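Side-chain contact in NAD(P)H dehydrogenase (quinone) (Deinococcus radiodurans, PDB 1YDG), which uses FMN to catalyse the reduction of quinones to quinols at the expense of NADH or NADPH: residues M140-H144 / W145-L149. Residues are numbered along the deposited sequence; the frame is centred on the assembly and turned at random.
Sequences MTAMH and WGAVL
Ala142 O takes two backbone N-H groups where helix 131-144 of the flavodoxin-like beta-alpha-beta unit closes in a Schellman motif, with Gly146 at positive phi. Ala147 N gives the straighter bond (3.3 Å, 162° at the hydrogen) and Trp145 N the more bent one (3.0 Å, 136°), and they reach the oxygen from opposite faces of the carbonyl plane. Met143 O is taken by Gly146 N at 3.0 Å. The indole of Trp145 folds back over the last turn: its six-membered ring receives Ala142 CA in a CH-pi contact, 4.1 Å from the centroid, while Thr141 O lies over the same face, above the five-membered ring. Because Thr141 CG2 stands anti to the backbone N, the methyl reaches Trp145 CZ2 (3.6 Å) and OG1 hydrogen-bonds Arg98 NH1 of its own chain and Phe90 O of the third subunit. That subunit's Phe90 also packs edge-to-face with Trp145. Beyond the turn, strand 148-149 turns Leu149 back toward the helix, so that its two methyls divide their partners. CD2 meets Ala142 CB at 3.7 Å, and CD1 touches the extended Met143 chain at CE, 3.6 Å away. On the FMN-binding residue His144, NE2 hydrogen-bonds Tyr167 OH of the second subunit.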
loop_
_atom_site.group_PDB
_atom_site.type_symbol
_atom_site.label_atom_id
_atom_site.label_comp_id
_atom_site.label_asym_id
_atom_site.label_seq_id
_atom_site.Cartn_x
_atom_site.Cartn_y
_atom_site.Cartn_z
ATOM N N MET B 140 0.359 6.761 -5.444
ATOM C CA MET B 140 -0.226 7.471 -4.289
ATOM C C MET B 140 0.211 8.947 -4.272
ATOM O O MET B 140 -0.606 9.838 -4.037
ATOM C CB MET B 140 0.108 6.819 -2.951
ATOM C CG MET B 140 -0.492 5.422 -2.710
ATOM S SD MET B 140 -2.259 5.176 -3.033
ATOM C CE MET B 140 -2.181 4.453 -4.661
ATOM N N THR B 141 1.495 9.189 -4.516
ATOM C CA THR B 141 2.032 10.565 -4.666
ATOM C C THR B 141 1.302 11.366 -5.737
ATOM O O THR B 141 0.927 12.534 -5.526
ATOM C CB THR B 141 3.569 10.509 -4.966
ATOM O OG1 THR B 141 4.247 10.147 -3.760
ATOM C CG2 THR B 141 4.111 11.832 -5.465
ATOM N N ALA B 142 1.082 10.744 -6.895
ATOM C CA ALA B 142 0.378 11.419 -7.981
ATOM C C ALA B 142 -1.052 11.797 -7.596
ATOM O O ALA B 142 -1.590 12.787 -8.107
ATOM C CB ALA B 142 0.391 10.571 -9.241
ATOM N N MET B 143 -1.674 11.026 -6.704
ATOM C CA MET B 143 -3.037 11.341 -6.277
ATOM C C MET B 143 -3.116 12.670 -5.535
ATOM O O MET B 143 -4.109 13.391 -5.660
ATOM C CB MET B 143 -3.625 10.257 -5.400
ATOM C CG MET B 143 -3.762 8.931 -6.125
ATOM S SD MET B 143 -4.866 7.811 -5.299
ATOM C CE MET B 143 -4.539 6.291 -6.197
ATOM N N HIS B 144 -2.076 12.983 -4.769
ATOM C CA HIS B 144 -1.999 14.267 -4.081
ATOM C C HIS B 144 -2.046 15.448 -5.065
ATOM O O HIS B 144 -2.513 16.523 -4.710
ATOM C CB HIS B 144 -0.743 14.329 -3.200
ATOM C CG HIS B 144 -0.834 13.508 -1.956
ATOM N ND1 HIS B 144 -0.881 14.066 -0.697
ATOM C CD2 HIS B 144 -0.899 12.169 -1.775
ATOM C CE1 HIS B 144 -0.955 13.105 0.205
ATOM N NE2 HIS B 144 -0.975 11.944 -0.425
ATOM N N TRP B 145 -1.612 15.205 -6.301
ATOM C CA TRP B 145 -1.588 16.201 -7.377
ATOM C C TRP B 145 -2.887 16.309 -8.163
ATOM O O TRP B 145 -2.994 17.176 -9.010
ATOM C CB TRP B 145 -0.494 15.888 -8.414
ATOM C CG TRP B 145 0.857 15.555 -7.878
ATOM C CD1 TRP B 145 1.352 15.845 -6.642
ATOM C CD2 TRP B 145 1.915 14.919 -8.598
ATOM N NE1 TRP B 145 2.641 15.395 -6.536
ATOM C CE2 TRP B 145 3.014 14.827 -7.725
ATOM C CE3 TRP B 145 2.031 14.402 -9.896
ATOM C CZ2 TRP B 145 4.226 14.228 -8.101
ATOM C CZ3 TRP B 145 3.243 13.808 -10.280
ATOM C CH2 TRP B 145 4.314 13.720 -9.382
ATOM N N GLY B 146 -3.844 15.415 -7.920
ATOM C CA GLY B 146 -5.039 15.325 -8.750
ATOM C C GLY B 146 -4.707 14.884 -10.166
ATOM O O GLY B 146 -5.351 15.299 -11.127
ATOM N N ALA B 147 -3.698 14.036 -10.297
ATOM C CA ALA B 147 -3.379 13.429 -11.572
ATOM C C ALA B 147 -4.485 12.436 -11.941
ATOM O O ALA B 147 -5.243 11.973 -11.080
ATOM C CB ALA B 147 -2.043 12.726 -11.495
ATOM N N VAL B 148 -4.582 12.157 -13.231
ATOM C CA VAL B 148 -5.430 11.117 -13.771
ATOM C C VAL B 148 -4.537 9.914 -14.014
ATOM O O VAL B 148 -3.667 9.952 -14.887
ATOM C CB VAL B 148 -6.061 11.615 -15.074
ATOM C CG1 VAL B 148 -6.903 10.523 -15.769
ATOM C CG2 VAL B 148 -6.878 12.840 -14.787
ATOM N N LEU B 149 -4.709 8.855 -13.220
ATOM C CA LEU B 149 -3.775 7.745 -13.234
ATOM C C LEU B 149 -4.136 6.787 -14.351
ATOM O O LEU B 149 -5.279 6.372 -14.439
ATOM C CB LEU B 149 -3.729 7.042 -11.886
ATOM C CG LEU B 149 -3.596 7.963 -10.658
ATOM C CD1 LEU B 149 -3.336 7.175 -9.432
ATOM C CD2 LEU B 149 -2.492 8.977 -10.861
#